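Long-range contacts in 2-hydroxyhepta-2,4-diene-1, 7-dioateisomerase (Mycobacterium abscessus, PDB 3R6O), which probably catalyses isomerisation of 2-hydroxyhepta-2,4-diene-1,7-dioate, as a magnesium-binding member of the fumarylacetoacetate hydrolase family: residues P103-A108 with V131-P136; A187-A192 with R212-P217; F219-P224 with M314-H319. One frame throughout, in Å; residues are numbered along the deposited sequence.

Contact 1: P103-A108 with V131-P136; sequences PGQVIA and VFMKSP
Ala108 and Phe132 form a hydrogen-bonded antiparallel pair: Ala108 N donates to Phe132 O at 2.9 Å, and Phe132 N returns a bond to Ala108 O at 2.7 Å. The first is nearly straight at the hydrogen (173°), although its donor lies well above the plane of the Phe132 carbonyl. Farther along, Lys134 N donates to Val106 O at 2.9 Å, but there the partner bond is replaced by a water, which accepts from Val106 N and donates to Lys134 O. Weaker CA-H...O contacts from Met133 and Ile107 add to the backbone pairing.

The apolar contacts centre on the non-hydrogen-bonded pair Ile107 and Met133. The Ile107 branches divide the work: CD1 lies 3.6 Å from Met133 CG, while CG2, anti to the backbone N, meets Val131 CG1 at 3.6 Å. On the other face, Val106 CG1 sits 3.9 Å from Lys134 CB. Beyond the pairing, Pro136 CB lies 3.7 Å from the carbonyl oxygen Pro103 O. The polar ends turn elsewhere, Gln105 OE1 to Ser135 of the second subunit and Lys134 NZ to Asp189.

Strand 130-134 is one of the two outermost strands of the large mixed sheet within this chain. Strand 106-110 lies between it and strand 279-281, to which it runs parallel, while Phe132 rests on helix 210-214 and Met133 on Val211 of the second subunit.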
ATOM      1  N   PRO A 103       1.854   9.063   0.497  1.00 21.93           N
ATOM      2  CA  PRO A 103       0.463   8.658   0.402  1.00 21.66           C
ATOM      3  C   PRO A 103       0.261   7.361   1.168  1.00 21.55           C
ATOM      4  O   PRO A 103       1.186   6.512   1.212  1.00 21.38           O
ATOM      5  CB  PRO A 103       0.263   8.405  -1.106  1.00 21.02           C
ATOM      6  CG  PRO A 103       1.571   7.967  -1.585  1.00 20.78           C
ATOM      7  CD  PRO A 103       2.610   8.722  -0.718  1.00 21.39           C
ATOM      8  N   GLY A 104      -0.920   7.183   1.748  1.00 21.72           N
ATOM      9  CA  GLY A 104      -1.210   5.958   2.515  1.00 21.73           C
ATOM     10  C   GLY A 104      -1.204   4.709   1.644  1.00 21.08           C
ATOM     11  O   GLY A 104      -0.807   3.628   2.088  1.00 21.10           O
ATOM     12  N   GLN A 105      -1.692   4.851   0.403  1.00 20.63           N
ATOM     13  CA  GLN A 105      -1.644   3.778  -0.560  1.00 20.15           C
ATOM     14  C   GLN A 105      -1.661   4.365  -1.945  1.00 19.85           C
ATOM     15  O   GLN A 105      -2.190   5.471  -2.149  1.00 20.01           O
ATOM     16  CB  GLN A 105      -2.790   2.777  -0.402  1.00 20.14           C
ATOM     17  CG  GLN A 105      -4.185   3.324  -0.703  1.00 20.21           C
ATOM     18  CD  GLN A 105      -5.313   2.452  -0.198  1.00 20.40           C
ATOM     19  OE1 GLN A 105      -5.228   1.204  -0.262  1.00 20.32           O
ATOM     20  NE2 GLN A 105      -6.400   3.096   0.279  1.00 20.74           N
ATOM     21  N   VAL A 106      -1.086   3.611  -2.880  1.00 19.53           N
ATOM     22  CA  VAL A 106      -1.054   4.024  -4.274  1.00 19.34           C
ATOM     23  C   VAL A 106      -1.685   2.956  -5.147  1.00 19.19           C
ATOM     24  O   VAL A 106      -1.162   1.839  -5.263  1.00 19.11           O
ATOM     25  CB  VAL A 106       0.373   4.304  -4.731  1.00 19.28           C
ATOM     26  CG1 VAL A 106       0.380   4.821  -6.207  1.00 19.20           C
ATOM     27  CG2 VAL A 106       1.021   5.312  -3.715  1.00 19.59           C
ATOM     28  N   ILE A 107      -2.849   3.303  -5.673  1.00 19.28           N
ATOM     29  CA  ILE A 107      -3.631   2.432  -6.529  1.00 19.31           C
ATOM     30  C   ILE A 107      -3.336   2.803  -7.969  1.00 19.33           C
ATOM     31  O   ILE A 107      -3.239   3.985  -8.296  1.00 19.41           O
ATOM     32  CB  ILE A 107      -5.140   2.601  -6.286  1.00 19.54           C
ATOM     33  CG1 ILE A 107      -5.486   2.386  -4.814  1.00 19.63           C
ATOM     34  CG2 ILE A 107      -5.964   1.633  -7.220  1.00 19.71           C
ATOM     35  CD1 ILE A 107      -4.936   1.183  -4.228  1.00 19.58           C
ATOM     36  N   ALA A 108      -3.164   1.809  -8.827  1.00 19.38           N
ATOM     37  CA  ALA A 108      -2.975   2.039 -10.274  1.00 19.56           C
ATOM     38  C   ALA A 108      -3.947   1.169 -11.065  1.00 19.91           C
ATOM     39  O   ALA A 108      -4.108  -0.047 -10.767  1.00 19.98           O
ATOM     40  CB  ALA A 108      -1.499   1.706 -10.717  1.00 19.46           C
ATOM     41  N   VAL A 131      -7.301  -3.543 -10.956  1.00 21.44           N
ATOM     42  CA  VAL A 131      -6.752  -2.755  -9.921  1.00 20.83           C
ATOM     43  C   VAL A 131      -5.411  -3.310  -9.457  1.00 20.57           C
ATOM     44  O   VAL A 131      -5.323  -4.463  -8.965  1.00 20.78           O
ATOM     45  CB  VAL A 131      -7.735  -2.627  -8.752  1.00 20.81           C
ATOM     46  CG1 VAL A 131      -7.123  -1.744  -7.624  1.00 20.32           C
ATOM     47  CG2 VAL A 131      -9.085  -2.078  -9.269  1.00 21.18           C
ATOM     48  N   PHE A 132      -4.382  -2.473  -9.591  1.00 20.20           N
ATOM     49  CA  PHE A 132      -3.024  -2.769  -9.106  1.00 19.96           C
ATOM     50  C   PHE A 132      -2.711  -1.883  -7.952  1.00 19.60           C
ATOM     51  O   PHE A 132      -3.380  -0.857  -7.767  1.00 19.51           O
ATOM     52  CB  PHE A 132      -1.944  -2.506 -10.163  1.00 19.95           C
ATOM     53  CG  PHE A 132      -2.125  -3.312 -11.407  1.00 20.45           C
ATOM     54  CD1 PHE A 132      -2.102  -4.678 -11.336  1.00 23.47           C
ATOM     55  CD2 PHE A 132      -2.370  -2.695 -12.629  1.00 25.27           C
ATOM     56  CE1 PHE A 132      -2.316  -5.482 -12.489  1.00 28.85           C
ATOM     57  CE2 PHE A 132      -2.595  -3.487 -13.784  1.00 27.45           C
ATOM     58  CZ  PHE A 132      -2.564  -4.873 -13.697  1.00 26.88           C
ATOM     59  N   MET A 133      -1.657  -2.266  -7.207  1.00 19.51           N
ATOM     60  CA  MET A 133      -1.141  -1.437  -6.141  1.00 19.31           C
ATOM     61  C   MET A 133       0.371  -1.264  -6.322  1.00 19.22           C
ATOM     62  O   MET A 133       1.104  -2.237  -6.557  1.00 19.36           O
ATOM     63  CB  MET A 133      -1.495  -1.996  -4.752  1.00 19.47           C
ATOM     64  CG  MET A 133      -2.061  -0.890  -3.800  1.00 23.92           C
ATOM     65  SD  MET A 133      -2.574  -1.479  -2.207  1.00 33.56           S
ATOM     66  CE  MET A 133      -3.649  -2.768  -2.690  1.00 29.96           C
ATOM     67  N   LYS A 134       0.815  -0.011  -6.240  1.00 19.07           N
ATOM     68  CA  LYS A 134       2.228   0.354  -6.145  1.00 19.06           C
ATOM     69  C   LYS A 134       2.696   0.590  -4.704  1.00 19.19           C
ATOM     70  O   LYS A 134       2.037   1.278  -3.967  1.00 19.24           O
ATOM     71  CB  LYS A 134       2.468   1.657  -6.924  1.00 18.99           C
ATOM     72  CG  LYS A 134       2.213   1.413  -8.440  1.00 19.01           C
ATOM     73  CD  LYS A 134       2.634   2.580  -9.261  1.00 19.06           C
ATOM     74  CE  LYS A 134       4.097   2.630  -9.608  1.00 19.14           C
ATOM     75  NZ  LYS A 134       4.492   1.692 -10.758  1.00 19.30           N
ATOM     76  N   SER A 135       3.874   0.095  -4.343  1.00 19.35           N
ATOM     77  CA  SER A 135       4.429   0.382  -3.027  1.00 19.63           C
ATOM     78  C   SER A 135       4.525   1.888  -2.840  1.00 19.67           C
ATOM     79  O   SER A 135       4.974   2.583  -3.771  1.00 19.55           O
ATOM     80  CB  SER A 135       5.820  -0.209  -2.909  1.00 19.87           C
ATOM     81  OG  SER A 135       6.381   0.084  -1.663  1.00 20.28           O
ATOM     82  N   PRO A 136       4.072   2.400  -1.680  1.00 19.94           N
ATOM     83  CA  PRO A 136       4.246   3.863  -1.479  1.00 20.16           C
ATOM     84  C   PRO A 136       5.699   4.312  -1.572  1.00 20.40           C
ATOM     85  O   PRO A 136       5.970   5.492  -1.859  1.00 20.55           O
ATOM     86  CB  PRO A 136       3.693   4.116  -0.055  1.00 20.61           C
ATOM     87  CG  PRO A 136       2.869   2.968   0.261  1.00 20.50           C
ATOM     88  CD  PRO A 136       3.366   1.772  -0.544  1.00 20.19           C
TER
HETATM   89  O   HOH W   1       0.011   1.230  -1.969  1.00 19.59           O

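Contact 2: A187-A192 with R212-P217; sequences ANDITA and RGKGYP
Lys214 reaches across Asp189 and Thr191, its chain straight as far as CE. CB starts at the margin, 4.2 Å from Asp189 OD1. CG passes Thr191 OG1 at 3.4 Å, and CD then comes in front of the two carboxylate oxygens of Asp189, 3.8 Å from each, the two side chains crossing at about a right angle. CE comes 3.6 Å from Asp189 OD2. The one bend, at chi4 (-59°), turns NZ back between its two acceptors: a salt bridge of 2.8 Å to Asp189 OD2, met from above the carboxylate plane, and a hydrogen bond of 2.8 Å to Thr191 OG1.

Thr191 OG1 in turn donates to Asp189 O, so the hydroxyl accepts from the lysine while holding the backbone of the aspartate. One backbone bond joins the segments directly: Ala192 N donates to Gly213 O at 2.9 Å, close to straight (169°).

Asp189 binds magnesium together with Glu160, and its other oxygen, OD1, forms a salt bridge with Lys134. A lysine on each oxygen probably offsets some of the negative charge gathered here, where Glu158 also lies close. Lys214 acts as a second-shell residue on the metal-binding carboxylate, and Thr191 helps to place its amine, an arrangement consistent with a carboxylate held in a set orientation.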
ATOM      1  N   ALA A 187       1.579  11.553 -13.483  1.00 19.97           N
ATOM      2  CA  ALA A 187       2.254  10.429 -12.882  1.00 19.45           C
ATOM      3  C   ALA A 187       2.796   9.469 -13.946  1.00 19.27           C
ATOM      4  O   ALA A 187       2.435   9.576 -15.120  1.00 19.50           O
ATOM      5  CB  ALA A 187       1.338   9.685 -11.882  1.00 19.03           C
ATOM      6  N   ASN A 188       3.649   8.543 -13.520  1.00 19.01           N
ATOM      7  CA  ASN A 188       4.048   7.377 -14.398  1.00 18.89           C
ATOM      8  C   ASN A 188       3.951   6.041 -13.656  1.00 18.53           C
ATOM      9  O   ASN A 188       4.486   5.904 -12.561  1.00 18.48           O
ATOM     10  CB  ASN A 188       5.455   7.585 -14.926  1.00 19.25           C
ATOM     11  CG  ASN A 188       5.694   6.839 -16.259  1.00 19.43           C
ATOM     12  OD1 ASN A 188       5.704   5.624 -16.294  1.00 19.27           O
ATOM     13  ND2 ASN A 188       5.801   7.587 -17.351  1.00 19.89           N
ATOM     14  N   ASP A 189       3.241   5.048 -14.207  1.00 18.45           N
ATOM     15  CA  ASP A 189       3.257   3.722 -13.605  1.00 18.31           C
ATOM     16  C   ASP A 189       4.398   2.917 -14.254  1.00 18.58           C
ATOM     17  O   ASP A 189       4.162   2.128 -15.155  1.00 18.82           O
ATOM     18  CB  ASP A 189       1.899   3.023 -13.801  1.00 18.30           C
ATOM     19  CG  ASP A 189       1.835   1.691 -13.125  1.00 18.30           C
ATOM     20  OD1 ASP A 189       2.812   1.327 -12.431  1.00 18.30           O
ATOM     21  OD2 ASP A 189       0.838   0.964 -13.277  1.00 18.46           O
ATOM     22  N   ILE A 190       5.634   3.178 -13.825  1.00 18.69           N
ATOM     23  CA  ILE A 190       6.813   2.451 -14.303  1.00 19.06           C
ATOM     24  C   ILE A 190       6.693   1.003 -13.864  1.00 19.15           C
ATOM     25  O   ILE A 190       6.433   0.725 -12.680  1.00 19.00           O
ATOM     26  CB  ILE A 190       8.144   2.978 -13.687  1.00 19.30           C
ATOM     27  CG1 ILE A 190       8.372   4.484 -13.956  1.00 19.41           C
ATOM     28  CG2 ILE A 190       9.390   2.072 -14.146  1.00 19.83           C
ATOM     29  CD1 ILE A 190       8.656   4.902 -15.393  1.00 19.72           C
ATOM     30  N   THR A 191       6.993   0.103 -14.787  1.00 19.56           N
ATOM     31  CA  THR A 191       6.750  -1.329 -14.623  1.00 19.87           C
ATOM     32  C   THR A 191       7.893  -2.123 -15.279  1.00 20.55           C
ATOM     33  O   THR A 191       8.283  -1.839 -16.404  1.00 20.83           O
ATOM     34  CB  THR A 191       5.418  -1.731 -15.273  1.00 19.92           C
ATOM     35  OG1 THR A 191       4.361  -0.976 -14.681  1.00 19.39           O
ATOM     36  CG2 THR A 191       5.133  -3.240 -15.049  1.00 20.44           C
ATOM     37  N   ALA A 192       8.447  -3.073 -14.540  1.00 20.92           N
ATOM     38  CA  ALA A 192       9.489  -3.954 -15.006  1.00 21.73           C
ATOM     39  C   ALA A 192       8.737  -5.193 -15.469  1.00 22.25           C
ATOM     40  O   ALA A 192       8.332  -6.010 -14.649  1.00 22.44           O
ATOM     41  CB  ALA A 192      10.453  -4.291 -13.864  1.00 22.04           C
ATOM     42  N   ARG A 212       5.760  -6.741  -7.308  1.00 19.72           N
ATOM     43  CA  ARG A 212       7.212  -6.649  -7.527  1.00 19.91           C
ATOM     44  C   ARG A 212       7.577  -5.767  -8.722  1.00 19.78           C
ATOM     45  O   ARG A 212       8.425  -4.865  -8.603  1.00 19.75           O
ATOM     46  CB  ARG A 212       7.847  -8.042  -7.688  1.00 20.39           C
ATOM     47  CG  ARG A 212       9.367  -8.033  -7.671  1.00 20.71           C
ATOM     48  CD  ARG A 212       9.904  -9.434  -7.731  1.00 23.71           C
ATOM     49  NE  ARG A 212       9.808 -10.098  -6.431  1.00 24.15           N
ATOM     50  CZ  ARG A 212       9.867 -11.407  -6.237  1.00 28.87           C
ATOM     51  NH1 ARG A 212       9.816 -11.890  -4.982  1.00 32.74           N
ATOM     52  NH2 ARG A 212       9.914 -12.250  -7.276  1.00 22.80           N
ATOM     53  N   GLY A 213       6.893  -6.005  -9.836  1.00 19.76           N
ATOM     54  CA  GLY A 213       7.177  -5.292 -11.074  1.00 19.72           C
ATOM     55  C   GLY A 213       6.858  -3.808 -11.073  1.00 19.40           C
ATOM     56  O   GLY A 213       7.458  -3.040 -11.788  1.00 19.41           O
ATOM     57  N   LYS A 214       5.934  -3.406 -10.227  1.00 19.18           N
ATOM     58  CA  LYS A 214       5.522  -2.031 -10.187  1.00 18.98           C
ATOM     59  C   LYS A 214       6.033  -1.295  -8.963  1.00 18.96           C
ATOM     60  O   LYS A 214       5.690  -0.122  -8.769  1.00 18.89           O
ATOM     61  CB  LYS A 214       4.006  -1.982 -10.226  1.00 18.87           C
ATOM     62  CG  LYS A 214       3.413  -2.219 -11.612  1.00 18.98           C
ATOM     63  CD  LYS A 214       1.895  -2.232 -11.595  1.00 18.97           C
ATOM     64  CE  LYS A 214       1.296  -2.559 -12.980  1.00 19.21           C
ATOM     65  NZ  LYS A 214       1.727  -1.567 -14.022  1.00 19.25           N
ATOM     66  N   GLY A 215       6.753  -1.991  -8.097  1.00 19.11           N
ATOM     67  CA  GLY A 215       6.973  -1.494  -6.727  1.00 19.17           C
ATOM     68  C   GLY A 215       8.355  -0.978  -6.312  1.00 19.43           C
ATOM     69  O   GLY A 215       8.545  -0.565  -5.145  1.00 19.59           O
ATOM     70  N   TYR A 216       9.325  -1.042  -7.201  1.00 19.56           N
ATOM     71  CA  TYR A 216      10.702  -0.635  -6.856  1.00 19.91           C
ATOM     72  C   TYR A 216      10.767   0.878  -6.560  1.00 19.97           C
ATOM     73  O   TYR A 216       9.977   1.619  -7.149  1.00 19.75           O
ATOM     74  CB  TYR A 216      11.598  -0.887  -8.029  1.00 20.06           C
ATOM     75  CG  TYR A 216      12.020  -2.330  -8.272  1.00 20.26           C
ATOM     76  CD1 TYR A 216      13.232  -2.791  -7.784  1.00 20.72           C
ATOM     77  CD2 TYR A 216      11.234  -3.202  -9.008  1.00 20.12           C
ATOM     78  CE1 TYR A 216      13.680  -4.059  -8.055  1.00 21.02           C
ATOM     79  CE2 TYR A 216      11.696  -4.526  -9.283  1.00 20.44           C
ATOM     80  CZ  TYR A 216      12.906  -4.914  -8.790  1.00 20.88           C
ATOM     81  OH  TYR A 216      13.420  -6.166  -9.008  1.00 25.61           O
ATOM     82  N   PRO A 217      11.772   1.340  -5.788  1.00 20.37           N
ATOM     83  CA  PRO A 217      11.993   2.786  -5.709  1.00 20.57           C
ATOM     84  C   PRO A 217      12.142   3.421  -7.086  1.00 20.48           C
ATOM     85  O   PRO A 217      12.750   2.829  -7.969  1.00 20.49           O
ATOM     86  CB  PRO A 217      13.315   2.897  -4.956  1.00 21.13           C
ATOM     87  CG  PRO A 217      13.374   1.622  -4.112  1.00 21.20           C
ATOM     88  CD  PRO A 217      12.836   0.600  -5.079  1.00 20.78           C
TER

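Contact 3: F219-P224 with M314-H319; sequences FCPTGP and MRLPVH
Pro221 and Leu316 mark the nearest approach of the two backbones, whose CA atoms stay 8.3 Å apart there, so no hydrogen bond crosses between segments 219-224 and 314-319 and side chains span the gap. Met314 does most of this. Its CG is anti to the carbonyl carbon (chi1 -66°), and the chain continues extended through SD, which delivers the methyl CE against the backbone from Pro221 to Gly223. CE lies 3.3 Å from Gly223 O, 3.5 Å from Thr222 CA and 3.6 Å from Pro221 O, while Met314 CG also passes Gly223 O at 3.6 Å.

Beside it, Leu316 points toward the proline and crosses it obliquely. Its CD1 methyl meets the CB-CG edge of the proline ring, 3.6 Å from Pro221 CG and 3.7 Å from Pro221 CB. The Pro221 ring thus receives leucine at both of these carbons, and CB is approached by Met314 CE as well. The backbone of Gly223 has a positive phi (101°) poorly suited to residues with a CB, and a cis peptide bond then leads into Pro224.

Strand 312-320 belongs to the five-stranded mixed sheet, and Leu316 and Pro221 share Val146 of its strand 146-148 as a further neighbour. The backbones find hydrogen bonds elsewhere, Gly223 with Leu186 and Met314 with Ala306. The chemistry is partly hydrocarbon packing, partly a methyl set against backbone carbonyls. All five touching residues are buried, and their carbons probably exclude water between this sheet and strand 220-221. Any attraction between the Met314 methyl and the nearby carbonyl oxygens is probably weak.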
ATOM      1  N   PHE A 219       9.795   3.941  -9.204  1.00 19.75           N
ATOM      2  CA  PHE A 219       8.779   3.458 -10.149  1.00 19.46           C
ATOM      3  C   PHE A 219       7.434   4.229 -10.154  1.00 19.35           C
ATOM      4  O   PHE A 219       6.554   3.921 -10.963  1.00 19.20           O
ATOM      5  CB  PHE A 219       8.520   1.952  -9.959  1.00 19.30           C
ATOM      6  CG  PHE A 219       9.545   1.051 -10.591  1.00 19.45           C
ATOM      7  CD1 PHE A 219      10.845   1.462 -10.815  1.00 19.74           C
ATOM      8  CD2 PHE A 219       9.190  -0.241 -10.947  1.00 19.40           C
ATOM      9  CE1 PHE A 219      11.769   0.601 -11.412  1.00 19.95           C
ATOM     10  CE2 PHE A 219      10.108  -1.108 -11.522  1.00 19.65           C
ATOM     11  CZ  PHE A 219      11.391  -0.694 -11.742  1.00 19.91           C
ATOM     12  N   CYS A 220       7.265   5.223  -9.290  1.00 19.51           N
ATOM     13  CA  CYS A 220       6.057   6.081  -9.342  1.00 19.54           C
ATOM     14  C   CYS A 220       6.386   7.570  -9.308  1.00 19.93           C
ATOM     15  O   CYS A 220       6.060   8.285  -8.340  1.00 20.16           O
ATOM     16  CB  CYS A 220       5.059   5.734  -8.240  1.00 19.43           C
ATOM     17  SG  CYS A 220       3.372   6.350  -8.593  1.00 19.46           S
ATOM     18  N   PRO A 221       7.062   8.064 -10.352  1.00 20.08           N
ATOM     19  CA  PRO A 221       7.212   9.495 -10.515  1.00 20.52           C
ATOM     20  C   PRO A 221       5.868  10.232 -10.459  1.00 20.64           C
ATOM     21  O   PRO A 221       4.882   9.756 -11.002  1.00 20.40           O
ATOM     22  CB  PRO A 221       7.849   9.634 -11.902  1.00 20.59           C
ATOM     23  CG  PRO A 221       8.477   8.334 -12.182  1.00 20.29           C
ATOM     24  CD  PRO A 221       7.651   7.329 -11.471  1.00 19.93           C
ATOM     25  N   THR A 222       5.849  11.388  -9.799  1.00 21.11           N
ATOM     26  CA  THR A 222       4.638  12.220  -9.650  1.00 21.39           C
ATOM     27  C   THR A 222       5.004  13.709  -9.665  1.00 22.09           C
ATOM     28  O   THR A 222       6.152  14.085  -9.359  1.00 22.39           O
ATOM     29  CB  THR A 222       3.929  11.953  -8.290  1.00 21.36           C
ATOM     30  OG1 THR A 222       4.797  12.303  -7.200  1.00 21.69           O
ATOM     31  CG2 THR A 222       3.509  10.506  -8.154  1.00 20.77           C
ATOM     32  N   GLY A 223       4.021  14.556  -9.996  1.00 22.46           N
ATOM     33  CA  GLY A 223       4.237  16.007 -10.050  1.00 23.24           C
ATOM     34  C   GLY A 223       4.415  16.519 -11.477  1.00 23.44           C
ATOM     35  O   GLY A 223       4.271  15.768 -12.451  1.00 22.98           O
ATOM     36  N   PRO A 224       4.803  17.784 -11.618  1.00 24.19           N
ATOM     37  CA  PRO A 224       5.390  18.628 -10.568  1.00 24.84           C
ATOM     38  C   PRO A 224       4.444  19.265  -9.545  1.00 25.35           C
ATOM     39  O   PRO A 224       4.928  19.846  -8.563  1.00 25.91           O
ATOM     40  CB  PRO A 224       6.117  19.725 -11.371  1.00 25.54           C
ATOM     41  CG  PRO A 224       5.407  19.785 -12.680  1.00 25.45           C
ATOM     42  CD  PRO A 224       4.950  18.361 -12.958  1.00 24.49           C
ATOM     43  N   MET A 314       7.466  16.707 -16.619  1.00 23.66           N
ATOM     44  CA  MET A 314       8.436  15.895 -15.963  1.00 23.28           C
ATOM     45  C   MET A 314       9.614  15.751 -16.894  1.00 23.38           C
ATOM     46  O   MET A 314       9.457  15.755 -18.128  1.00 23.45           O
ATOM     47  CB  MET A 314       7.876  14.492 -15.704  1.00 22.54           C
ATOM     48  CG  MET A 314       6.744  14.401 -14.738  1.00 22.38           C
ATOM     49  SD  MET A 314       6.345  12.626 -14.546  1.00 22.53           S
ATOM     50  CE  MET A 314       5.327  12.698 -13.087  1.00 25.09           C
ATOM     51  N   ARG A 315      10.781  15.593 -16.302  1.00 23.44           N
ATOM     52  CA  ARG A 315      12.003  15.186 -17.026  1.00 23.48           C
ATOM     53  C   ARG A 315      12.762  14.180 -16.178  1.00 23.15           C
ATOM     54  O   ARG A 315      13.437  14.550 -15.179  1.00 23.47           O
ATOM     55  CB  ARG A 315      12.884  16.391 -17.299  1.00 24.26           C
ATOM     56  CG  ARG A 315      14.117  16.016 -18.048  1.00 25.72           C
ATOM     57  CD  ARG A 315      14.869  17.237 -18.544  1.00 29.71           C
ATOM     58  NE  ARG A 315      16.012  16.820 -19.347  1.00 31.58           N
ATOM     59  CZ  ARG A 315      17.130  16.288 -18.844  1.00 34.19           C
ATOM     60  NH1 ARG A 315      17.265  16.113 -17.544  1.00 35.46           N
ATOM     61  NH2 ARG A 315      18.119  15.916 -19.653  1.00 34.53           N
ATOM     62  N   LEU A 316      12.696  12.923 -16.594  1.00 22.62           N
ATOM     63  CA  LEU A 316      13.190  11.831 -15.813  1.00 22.30           C
ATOM     64  C   LEU A 316      14.329  11.102 -16.540  1.00 22.36           C
ATOM     65  O   LEU A 316      14.089  10.389 -17.543  1.00 22.13           O
ATOM     66  CB  LEU A 316      12.050  10.858 -15.542  1.00 21.70           C
ATOM     67  CG  LEU A 316      10.672  11.345 -15.117  1.00 21.59           C
ATOM     68  CD1 LEU A 316       9.700  10.132 -15.089  1.00 21.04           C
ATOM     69  CD2 LEU A 316      10.727  12.067 -13.755  1.00 21.86           C
ATOM     70  N   PRO A 317      15.572  11.300 -16.069  1.00 22.76           N
ATOM     71  CA  PRO A 317      16.685  10.557 -16.668  1.00 22.89           C
ATOM     72  C   PRO A 317      16.657   9.094 -16.225  1.00 22.47           C
ATOM     73  O   PRO A 317      16.275   8.832 -15.093  1.00 22.26           O
ATOM     74  CB  PRO A 317      17.920  11.294 -16.177  1.00 23.54           C
ATOM     75  CG  PRO A 317      17.493  12.020 -14.922  1.00 23.66           C
ATOM     76  CD  PRO A 317      15.996  12.226 -14.999  1.00 23.22           C
ATOM     77  N   VAL A 318      16.994   8.173 -17.141  1.00 22.41           N
ATOM     78  CA  VAL A 318      17.007   6.737 -16.849  1.00 22.13           C
ATOM     79  C   VAL A 318      18.445   6.235 -16.664  1.00 22.57           C
ATOM     80  O   VAL A 318      19.307   6.518 -17.472  1.00 22.99           O
ATOM     81  CB  VAL A 318      16.332   5.912 -17.981  1.00 21.88           C
ATOM     82  CG1 VAL A 318      16.436   4.403 -17.677  1.00 21.74           C
ATOM     83  CG2 VAL A 318      14.850   6.354 -18.143  1.00 21.52           C
ATOM     84  N   HIS A 319      18.676   5.517 -15.564  1.00 22.53           N
ATOM     85  CA  HIS A 319      19.964   4.911 -15.263  1.00 23.00           C
ATOM     86  C   HIS A 319      19.735   3.470 -14.824  1.00 22.79           C
ATOM     87  O   HIS A 319      18.896   3.230 -13.947  1.00 22.41           O
ATOM     88  CB  HIS A 319      20.622   5.636 -14.098  1.00 23.40           C
ATOM     89  CG  HIS A 319      20.960   7.076 -14.374  1.00 23.78           C
ATOM     90  ND1 HIS A 319      22.229   7.489 -14.704  1.00 24.46           N
ATOM     91  CD2 HIS A 319      20.202   8.195 -14.326  1.00 23.66           C
ATOM     92  CE1 HIS A 319      22.237   8.802 -14.870  1.00 24.74           C
ATOM     93  NE2 HIS A 319      21.014   9.254 -14.664  1.00 24.27           N
TER

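The three contacts follow one another along the chain, and contact 2 holds the metal ligand Asp189. The centres of contacts 1 and 2 lie about 10 Å apart, and the two are tied together by Lys134, whose NZ also donates to the backbone at Lys214 O, 2.9 Å away. The centre of contact 3 lies about 11 Å from that of contact 2 and about 17 Å from that of contact 1. Its segment 219-224 runs beside 187-192, with probable hydrogen bonds of 3.1 Å from Asn188 N to Pro221 O and from Ile190 N to Phe219 O. The magnesium ion is about 4 Å from the side chain of Ala108 but about 11 Å from that of Pro221, so contact 3 lies farther from the metal.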